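Local coordinates for regulatory protein RecX (Lactobacillus salivarius, PDB 3E3V) that probably modulates the activity of the recombinase RecA, the piece described here being the part built of three successive three-helix domains, at residues D40-L45 / S53-K58; N69-Y74 / E104-L109; K125-Y130 / N140-S145. All blocks are in the same frame, centred on the assembly; numbering follows the deposited sequence.

Interaction 1: residues D40-L45 / S53-K58; sequences DKLRSL and SEIINK
Leu42 reaches from its loop to Ile55 and Ile56, two consecutive residues of helix 49-61, and one methyl does all the touching. Its CD1 lies 4.1 Å from CD1 of Ile56 and 4.3 Å from CG2 of Ile55, so the loop residue meets the end of one isoleucine and the short branch of the other. With CG anti to the carbonyl carbon (chi1 -62°) and CD1 carrying the chain straight on (chi2 176°), the CB of Leu42 points toward the helix and the extended chain bridges backbones whose nearest CA atoms, those of Leu42 and Ile55, are 9.3 Å apart. The CB of Ile55 points toward the loop, whereas that of Ile56 is set to the flank and its CG1-CD1 arm, bent at chi2 (-61°), brings the terminal methyl back; the side chains of Leu42 and Ile56 cross at a slant. All three residues are buried, and the contact is purely apolar. Within the first three-helix domain, the loop after helix 35-39 is thus packed on helix 49-61, where Leu42 also meets Ile52. Ile55 continues onto Tyr21 of helix 14-29, and Ile56 onto Arg35, Val38 and Glu39 of helix 35-39.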
loop_
_atom_site.group_PDB
_atom_site.type_symbol
_atom_site.label_atom_id
_atom_site.label_comp_id
_atom_site.label_asym_id
_atom_site.label_seq_id
_atom_site.Cartn_x
_atom_site.Cartn_y
_atom_site.Cartn_z
ATOM N N ASP A 40 -9.020 -6.755 -15.228
ATOM C CA ASP A 40 -8.571 -6.266 -16.523
ATOM C C ASP A 40 -7.228 -6.879 -16.912
ATOM O O ASP A 40 -6.267 -6.191 -17.250
ATOM C CB ASP A 40 -8.550 -4.720 -16.606
ATOM C CG ASP A 40 -7.769 -4.061 -15.492
ATOM O OD1 ASP A 40 -6.596 -4.430 -15.270
ATOM O OD2 ASP A 40 -8.331 -3.145 -14.850
ATOM N N LYS A 41 -7.188 -8.204 -16.827
ATOM C CA LYS A 41 -6.041 -9.011 -17.222
ATOM C C LYS A 41 -6.717 -10.068 -18.080
ATOM O O LYS A 41 -6.086 -10.733 -18.909
ATOM C CB LYS A 41 -5.360 -9.670 -16.023
ATOM C CG LYS A 41 -4.465 -10.855 -16.397
ATOM C CD LYS A 41 -3.420 -10.483 -17.453
ATOM C CE LYS A 41 -2.606 -11.707 -17.895
ATOM N NZ LYS A 41 -1.632 -11.413 -19.000
ATOM N N LEU A 42 -8.024 -10.204 -17.856
ATOM C CA LEU A 42 -8.853 -11.136 -18.600
ATOM C C LEU A 42 -9.175 -10.418 -19.905
ATOM O O LEU A 42 -9.560 -11.036 -20.899
ATOM C CB LEU A 42 -10.144 -11.444 -17.828
ATOM C CG LEU A 42 -9.984 -12.110 -16.454
ATOM C CD1 LEU A 42 -11.344 -12.260 -15.778
ATOM C CD2 LEU A 42 -9.314 -13.464 -16.620
ATOM N N ARG A 43 -9.002 -9.100 -19.882
ATOM C CA ARG A 43 -9.245 -8.262 -21.046
ATOM C C ARG A 43 -8.025 -8.303 -21.966
ATOM O O ARG A 43 -8.118 -7.988 -23.155
ATOM C CB ARG A 43 -9.541 -6.833 -20.595
ATOM C CG ARG A 43 -10.916 -6.678 -19.964
ATOM C CD ARG A 43 -10.994 -5.466 -19.052
ATOM N NE ARG A 43 -12.373 -5.186 -18.655
ATOM C CZ ARG A 43 -12.719 -4.484 -17.580
ATOM N NH1 ARG A 43 -11.786 -3.984 -16.777
ATOM N NH2 ARG A 43 -14.002 -4.280 -17.308
ATOM N N SER A 44 -6.882 -8.691 -21.400
ATOM C CA SER A 44 -5.637 -8.806 -22.158
ATOM C C SER A 44 -5.728 -10.058 -23.013
ATOM O O SER A 44 -4.821 -10.369 -23.790
ATOM C CB SER A 44 -4.439 -8.949 -21.216
ATOM O OG SER A 44 -4.332 -7.845 -20.340
ATOM N N LEU A 45 -6.833 -10.777 -22.853
ATOM C CA LEU A 45 -7.061 -12.010 -23.585
ATOM C C LEU A 45 -8.393 -11.934 -24.327
ATOM O O LEU A 45 -8.900 -12.937 -24.831
ATOM C CB LEU A 45 -7.078 -13.177 -22.604
ATOM C CG LEU A 45 -6.182 -12.980 -21.376
ATOM C CD1 LEU A 45 -6.487 -14.066 -20.358
ATOM C CD2 LEU A 45 -4.714 -12.996 -21.777
ATOM N N SER A 53 -17.021 -11.264 -15.297
ATOM C CA SER A 53 -17.776 -11.161 -14.064
ATOM C C SER A 53 -18.068 -12.522 -13.446
ATOM O O SER A 53 -18.050 -12.673 -12.221
ATOM C CB SER A 53 -19.092 -10.437 -14.321
ATOM O OG SER A 53 -19.889 -10.447 -13.152
ATOM N N GLU A 54 -18.356 -13.511 -14.290
ATOM C CA GLU A 54 -18.648 -14.854 -13.799
ATOM C C GLU A 54 -17.383 -15.430 -13.164
ATOM O O GLU A 54 -17.418 -15.994 -12.072
ATOM C CB GLU A 54 -19.112 -15.749 -14.953
ATOM C CG GLU A 54 -19.577 -17.138 -14.530
ATOM C CD GLU A 54 -19.820 -18.062 -15.720
ATOM O OE1 GLU A 54 -20.510 -17.638 -16.675
ATOM O OE2 GLU A 54 -19.319 -19.209 -15.699
ATOM N N ILE A 55 -16.262 -15.260 -13.852
ATOM C CA ILE A 55 -14.966 -15.745 -13.380
ATOM C C ILE A 55 -14.544 -15.060 -12.082
ATOM O O ILE A 55 -14.128 -15.718 -11.128
ATOM C CB ILE A 55 -13.885 -15.515 -14.460
ATOM C CG1 ILE A 55 -14.259 -16.303 -15.715
ATOM C CG2 ILE A 55 -12.508 -15.959 -13.953
ATOM C CD1 ILE A 55 -13.315 -16.099 -16.879
ATOM N N ILE A 56 -14.679 -13.736 -12.040
ATOM C CA ILE A 56 -14.306 -12.961 -10.860
ATOM C C ILE A 56 -15.094 -13.347 -9.603
ATOM O O ILE A 56 -14.515 -13.506 -8.535
ATOM C CB ILE A 56 -14.483 -11.437 -11.107
ATOM C CG1 ILE A 56 -13.542 -10.974 -12.226
ATOM C CG2 ILE A 56 -14.212 -10.653 -9.815
ATOM C CD1 ILE A 56 -12.070 -11.170 -11.929
ATOM N N ASN A 57 -16.411 -13.480 -9.724
ATOM C CA ASN A 57 -17.237 -13.853 -8.581
ATOM C C ASN A 57 -16.869 -15.231 -8.054
ATOM O O ASN A 57 -16.854 -15.464 -6.845
ATOM C CB ASN A 57 -18.717 -13.835 -8.956
ATOM C CG ASN A 57 -19.245 -12.431 -9.127
ATOM O OD1 ASN A 57 -19.064 -11.580 -8.257
ATOM N ND2 ASN A 57 -19.900 -12.178 -10.254
ATOM N N LYS A 58 -16.599 -16.148 -8.969
ATOM C CA LYS A 58 -16.215 -17.500 -8.593
ATOM C C LYS A 58 -14.890 -17.431 -7.839
ATOM O O LYS A 58 -14.731 -18.051 -6.786
ATOM C CB LYS A 58 -16.072 -18.374 -9.844
ATOM C CG LYS A 58 -15.633 -19.808 -9.573
ATOM C CD LYS A 58 -16.511 -20.474 -8.539
ATOM C CE LYS A 58 -16.508 -21.979 -8.727
ATOM N NZ LYS A 58 -17.054 -22.347 -10.064
#

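Interaction 2: residues N69-Y74 / E104-L109; sequences NYAESY and EDALIL
Glu72, Ala106 and Leu109 carry most of this contact, in which the aliphatic stem of an acidic side chain is held against a methyl and a leucine branch. CG of Glu72 sits 3.6 Å from CD1 of Leu109 and 4.1 Å from CB of Ala106, so its CH2 group serves as an apolar surface while the carboxylate lies beyond. The first torsion of Glu72 is displaced from a staggered value (chi1 -92°), and from there the chain runs extended (chi2 175°), crossing the side chain of Leu109 at about a right angle. The charged end is held within its own helix: OE2 forms a salt bridge with Lys68, one turn earlier, and OE1 makes a long, weak ion pair with Arg76, one turn later. Leu109 itself also leans on Arg76.

Ala106 is the small residue that lets the backbones come close. Its CB points toward helix 67-81 and touches CB of Ala71 at 3.7 Å and the carbonyl carbon C of Ala71 at 3.8 Å; it also stands 3.9 Å from N of Glu72. The CA atoms of Glu72 and Ala106 are consequently just 4.9 Å apart. Paired alanines let the first and last helices of the second three-helix domain, 67-81 and 100-107, approach closely. The contact joins them by packing, with no hydrogen bond between the segments, in a domain that belongs to the helix-turn-helix clan.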
loop_
_atom_site.group_PDB
_atom_site.type_symbol
_atom_site.label_atom_id
_atom_site.label_comp_id
_atom_site.label_asym_id
_atom_site.label_seq_id
_atom_site.Cartn_x
_atom_site.Cartn_y
_atom_site.Cartn_z
ATOM N N ASN A 69 -7.669 -8.768 2.106
ATOM C CA ASN A 69 -6.420 -9.464 2.385
ATOM C C ASN A 69 -5.270 -8.864 1.561
ATOM O O ASN A 69 -4.148 -8.750 2.042
ATOM C CB ASN A 69 -6.561 -10.950 2.070
ATOM C CG ASN A 69 -5.272 -11.701 2.279
ATOM O OD1 ASN A 69 -4.719 -11.717 3.381
ATOM N ND2 ASN A 69 -4.775 -12.327 1.222
ATOM N N TYR A 70 -5.543 -8.496 0.314
ATOM C CA TYR A 70 -4.500 -7.888 -0.515
ATOM C C TYR A 70 -3.979 -6.632 0.186
ATOM O O TYR A 70 -2.787 -6.496 0.453
ATOM C CB TYR A 70 -5.047 -7.473 -1.883
ATOM C CG TYR A 70 -3.965 -6.918 -2.800
ATOM C CD1 TYR A 70 -3.239 -7.762 -3.645
ATOM C CD2 TYR A 70 -3.632 -5.562 -2.782
ATOM C CE1 TYR A 70 -2.203 -7.270 -4.454
ATOM C CE2 TYR A 70 -2.596 -5.061 -3.583
ATOM C CZ TYR A 70 -1.890 -5.918 -4.415
ATOM O OH TYR A 70 -0.874 -5.435 -5.214
ATOM N N ALA A 71 -4.895 -5.713 0.474
ATOM C CA ALA A 71 -4.563 -4.446 1.123
ATOM C C ALA A 71 -3.852 -4.608 2.461
ATOM O O ALA A 71 -2.914 -3.875 2.763
ATOM C CB ALA A 71 -5.836 -3.604 1.297
ATOM N N GLU A 72 -4.292 -5.564 3.277
ATOM C CA GLU A 72 -3.651 -5.764 4.566
ATOM C C GLU A 72 -2.204 -6.243 4.463
ATOM O O GLU A 72 -1.336 -5.775 5.199
ATOM C CB GLU A 72 -4.473 -6.728 5.427
ATOM C CG GLU A 72 -5.466 -6.005 6.321
ATOM C CD GLU A 72 -6.368 -6.950 7.095
ATOM O OE1 GLU A 72 -5.868 -7.988 7.580
ATOM O OE2 GLU A 72 -7.573 -6.642 7.226
ATOM N N SER A 73 -1.938 -7.171 3.554
ATOM C CA SER A 73 -0.582 -7.672 3.401
ATOM C C SER A 73 0.307 -6.584 2.785
ATOM O O SER A 73 1.486 -6.462 3.135
ATOM C CB SER A 73 -0.583 -8.922 2.528
ATOM O OG SER A 73 -1.132 -8.628 1.261
ATOM N N TYR A 74 -0.254 -5.787 1.880
ATOM C CA TYR A 74 0.528 -4.712 1.281
ATOM C C TYR A 74 0.959 -3.765 2.395
ATOM O O TYR A 74 2.132 -3.417 2.496
ATOM C CB TYR A 74 -0.286 -3.941 0.242
ATOM C CG TYR A 74 0.527 -2.837 -0.426
ATOM C CD1 TYR A 74 1.612 -3.148 -1.252
ATOM C CD2 TYR A 74 0.249 -1.493 -0.184
ATOM C CE1 TYR A 74 2.406 -2.144 -1.816
ATOM C CE2 TYR A 74 1.036 -0.478 -0.744
ATOM C CZ TYR A 74 2.111 -0.814 -1.554
ATOM O OH TYR A 74 2.911 0.169 -2.079
ATOM N N GLU A 104 -8.389 2.244 3.610
ATOM C CA GLU A 104 -8.518 2.881 4.914
ATOM C C GLU A 104 -8.635 1.871 6.053
ATOM O O GLU A 104 -8.031 2.049 7.107
ATOM C CB GLU A 104 -9.713 3.836 4.887
ATOM C CG GLU A 104 -9.427 5.082 4.060
ATOM C CD GLU A 104 -10.665 5.909 3.754
ATOM O OE1 GLU A 104 -11.452 6.187 4.687
ATOM O OE2 GLU A 104 -10.837 6.297 2.572
ATOM N N ASP A 105 -9.404 0.809 5.845
ATOM C CA ASP A 105 -9.533 -0.222 6.868
ATOM C C ASP A 105 -8.177 -0.870 7.098
ATOM O O ASP A 105 -7.754 -1.088 8.232
ATOM C CB ASP A 105 -10.512 -1.311 6.434
ATOM C CG ASP A 105 -11.956 -0.903 6.605
ATOM O OD1 ASP A 105 -12.222 0.107 7.301
ATOM O OD2 ASP A 105 -12.828 -1.605 6.051
ATOM N N ALA A 106 -7.500 -1.182 6.002
ATOM C CA ALA A 106 -6.207 -1.822 6.075
ATOM C C ALA A 106 -5.148 -0.964 6.758
ATOM O O ALA A 106 -4.314 -1.476 7.516
ATOM C CB ALA A 106 -5.753 -2.213 4.675
ATOM N N LEU A 107 -5.182 0.339 6.502
ATOM C CA LEU A 107 -4.194 1.245 7.078
ATOM C C LEU A 107 -4.291 1.362 8.584
ATOM O O LEU A 107 -3.373 1.849 9.245
ATOM C CB LEU A 107 -4.284 2.619 6.396
ATOM C CG LEU A 107 -3.487 2.622 5.078
ATOM C CD1 LEU A 107 -3.863 3.813 4.192
ATOM C CD2 LEU A 107 -1.993 2.636 5.433
ATOM N N ILE A 108 -5.399 0.886 9.130
ATOM C CA ILE A 108 -5.588 0.902 10.568
ATOM C C ILE A 108 -4.467 0.104 11.236
ATOM O O ILE A 108 -4.153 0.325 12.405
ATOM C CB ILE A 108 -6.940 0.276 10.953
ATOM C CG1 ILE A 108 -8.083 1.100 10.345
ATOM C CG2 ILE A 108 -7.054 0.187 12.457
ATOM C CD1 ILE A 108 -8.087 2.553 10.757
ATOM N N LEU A 109 -3.861 -0.821 10.494
ATOM C CA LEU A 109 -2.774 -1.629 11.047
ATOM C C LEU A 109 -1.517 -0.802 11.283
ATOM O O LEU A 109 -0.679 -1.163 12.109
ATOM C CB LEU A 109 -2.446 -2.808 10.122
ATOM C CG LEU A 109 -3.546 -3.851 9.906
ATOM C CD1 LEU A 109 -3.145 -4.788 8.764
ATOM C CD2 LEU A 109 -3.791 -4.633 11.207
#

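Interaction 3: residues K125-Y130 / N140-S145; sequences KLANRY and NKIKQS
A helix pair of the third three-helix domain, 112-129 and 135-148, packs here in a roughly antiparallel sense, with segment axes 9.8 Å apart at closest approach and N-to-C directions 141° apart. Where helix 112-129 gives out, the aromatic ring of Tyr130 meets the stem of Lys141 face on. CD of Lys141 stands 3.4 Å from the ring centroid of Tyr130, 5° off the normal, a CH-pi contact over the middle of one face, while CB of Lys141 approaches CE2 of Tyr130 at 3.6 Å. The lysine chain is extended as far as CE and then bends at chi4 (57°); NZ is distant enough for at most a weak cation-pi attraction to the ring, and has a long, weak ion pair with Asp133. Replacing Tyr130 by an alanine would probably deprive the Lys141 stem of its aromatic support and set it free to turn.

Alongside, CB of Leu126 rests 3.7 Å from CG1 of Ile142, whose CD1 lies 3.9 Å from the backbone N of Ala127. CD1 of Leu126 approaches OG of Ser145 at 3.6 Å, a contact of van der Waals type. Beyond the pair lies helix 153-165: Ile142, the buried member, also touches Leu163, and Lys143 lies against Ile156 and Ile160.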
loop_
_atom_site.group_PDB
_atom_site.type_symbol
_atom_site.label_atom_id
_atom_site.label_comp_id
_atom_site.label_asym_id
_atom_site.label_seq_id
_atom_site.Cartn_x
_atom_site.Cartn_y
_atom_site.Cartn_z
ATOM N N LYS A 125 18.532 9.703 11.040
ATOM C CA LYS A 125 19.511 9.661 9.952
ATOM C C LYS A 125 19.653 11.028 9.310
ATOM O O LYS A 125 20.761 11.489 9.049
ATOM C CB LYS A 125 19.088 8.657 8.879
ATOM C CG LYS A 125 19.145 7.210 9.311
ATOM C CD LYS A 125 18.593 6.288 8.228
ATOM C CE LYS A 125 18.604 4.844 8.700
ATOM N NZ LYS A 125 17.948 3.932 7.726
ATOM N N LEU A 126 18.522 11.671 9.048
ATOM C CA LEU A 126 18.524 12.988 8.428
ATOM C C LEU A 126 19.131 14.062 9.330
ATOM O O LEU A 126 19.716 15.031 8.839
ATOM C CB LEU A 126 17.095 13.384 8.044
ATOM C CG LEU A 126 16.460 12.498 6.976
ATOM C CD1 LEU A 126 15.001 12.854 6.801
ATOM C CD2 LEU A 126 17.228 12.673 5.671
ATOM N N ALA A 127 18.984 13.899 10.642
ATOM C CA ALA A 127 19.534 14.867 11.588
ATOM C C ALA A 127 21.053 14.863 11.451
ATOM O O ALA A 127 21.689 15.916 11.444
ATOM C CB ALA A 127 19.121 14.506 13.018
ATOM N N ASN A 128 21.625 13.669 11.331
ATOM C CA ASN A 128 23.068 13.517 11.166
ATOM C C ASN A 128 23.496 14.069 9.811
ATOM O O ASN A 128 24.561 14.673 9.682
ATOM C CB ASN A 128 23.452 12.038 11.260
ATOM C CG ASN A 128 23.156 11.451 12.625
ATOM O OD1 ASN A 128 22.979 10.245 12.771
ATOM N ND2 ASN A 128 23.113 12.307 13.637
ATOM N N ARG A 129 22.661 13.857 8.801
ATOM C CA ARG A 129 22.974 14.339 7.467
ATOM C C ARG A 129 23.011 15.860 7.418
ATOM O O ARG A 129 23.854 16.450 6.746
ATOM C CB ARG A 129 21.949 13.834 6.453
ATOM C CG ARG A 129 22.246 14.285 5.020
ATOM C CD ARG A 129 21.209 13.775 4.033
ATOM N NE ARG A 129 21.083 12.322 4.063
ATOM C CZ ARG A 129 20.230 11.633 3.311
ATOM N NH1 ARG A 129 19.426 12.265 2.466
ATOM N NH2 ARG A 129 20.174 10.311 3.411
ATOM N N TYR A 130 22.095 16.497 8.129
ATOM C CA TYR A 130 22.046 17.953 8.141
ATOM C C TYR A 130 22.630 18.526 9.430
ATOM O O TYR A 130 22.283 19.639 9.830
ATOM C CB TYR A 130 20.597 18.417 7.973
ATOM C CG TYR A 130 19.912 17.814 6.769
ATOM C CD1 TYR A 130 20.503 17.868 5.507
ATOM C CD2 TYR A 130 18.670 17.188 6.890
ATOM C CE1 TYR A 130 19.874 17.312 4.394
ATOM C CE2 TYR A 130 18.038 16.634 5.789
ATOM C CZ TYR A 130 18.644 16.697 4.547
ATOM O OH TYR A 130 18.015 16.130 3.461
ATOM N N ASN A 140 13.109 21.601 9.537
ATOM C CA ASN A 140 12.316 21.900 8.346
ATOM C C ASN A 140 12.568 20.829 7.286
ATOM O O ASN A 140 11.626 20.305 6.688
ATOM C CB ASN A 140 12.684 23.270 7.767
ATOM C CG ASN A 140 12.220 24.419 8.636
ATOM O OD1 ASN A 140 11.072 24.449 9.083
ATOM N ND2 ASN A 140 13.104 25.381 8.872
ATOM N N LYS A 141 13.839 20.512 7.053
ATOM C CA LYS A 141 14.192 19.497 6.065
ATOM C C LYS A 141 13.624 18.139 6.472
ATOM O O LYS A 141 13.127 17.400 5.637
ATOM C CB LYS A 141 15.713 19.383 5.917
ATOM C CG LYS A 141 16.396 20.559 5.224
ATOM C CD LYS A 141 17.910 20.335 5.193
ATOM C CE LYS A 141 18.657 21.402 4.399
ATOM N NZ LYS A 141 18.371 22.755 4.935
ATOM N N ILE A 142 13.701 17.811 7.755
ATOM C CA ILE A 142 13.186 16.526 8.225
ATOM C C ILE A 142 11.661 16.444 8.077
ATOM O O ILE A 142 11.137 15.445 7.581
ATOM C CB ILE A 142 13.622 16.254 9.700
ATOM C CG1 ILE A 142 15.152 16.077 9.761
ATOM C CG2 ILE A 142 12.968 14.990 10.220
ATOM C CD1 ILE A 142 15.728 16.052 11.175
ATOM N N LYS A 143 10.955 17.496 8.489
ATOM C CA LYS A 143 9.497 17.526 8.366
ATOM C C LYS A 143 9.089 17.359 6.905
ATOM O O LYS A 143 8.144 16.642 6.581
ATOM C CB LYS A 143 8.949 18.860 8.876
ATOM C CG LYS A 143 8.971 19.008 10.385
ATOM C CD LYS A 143 9.105 20.472 10.790
ATOM C CE LYS A 143 8.946 20.650 12.288
ATOM N NZ LYS A 143 7.561 20.301 12.713
ATOM N N GLN A 144 9.817 18.044 6.036
ATOM C CA GLN A 144 9.577 18.032 4.602
ATOM C C GLN A 144 9.739 16.621 4.040
ATOM O O GLN A 144 8.900 16.129 3.278
ATOM C CB GLN A 144 10.569 18.990 3.938
ATOM C CG GLN A 144 10.342 19.264 2.466
ATOM C CD GLN A 144 11.369 20.241 1.910
ATOM O OE1 GLN A 144 11.540 21.345 2.442
ATOM N NE2 GLN A 144 12.066 19.837 0.844
ATOM N N SER A 145 10.829 15.969 4.417
ATOM C CA SER A 145 11.092 14.614 3.953
ATOM C C SER A 145 9.968 13.663 4.397
ATOM O O SER A 145 9.459 12.866 3.602
ATOM C CB SER A 145 12.450 14.136 4.497
ATOM O OG SER A 145 12.737 12.823 4.041
#

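The three interactions follow one another along the chain, one in each three-helix domain, and share no helix. Interactions 1 and 3 lie on opposite sides of the chain's centre, their centres 46 Å apart; interaction 2 is close to the middle. None touches another, as befits an elongated row of small helical units. Interaction 1 is fully buried and wholly aliphatic, a loop on a helix. Interaction 2, partly buried, sets alanines at closely spaced backbones and lays the stem of a glutamate beside them, with a leucine at the margin. Interaction 3, nearer the surface, buries the most area and brings in an aromatic face, a lysine stem and a serine.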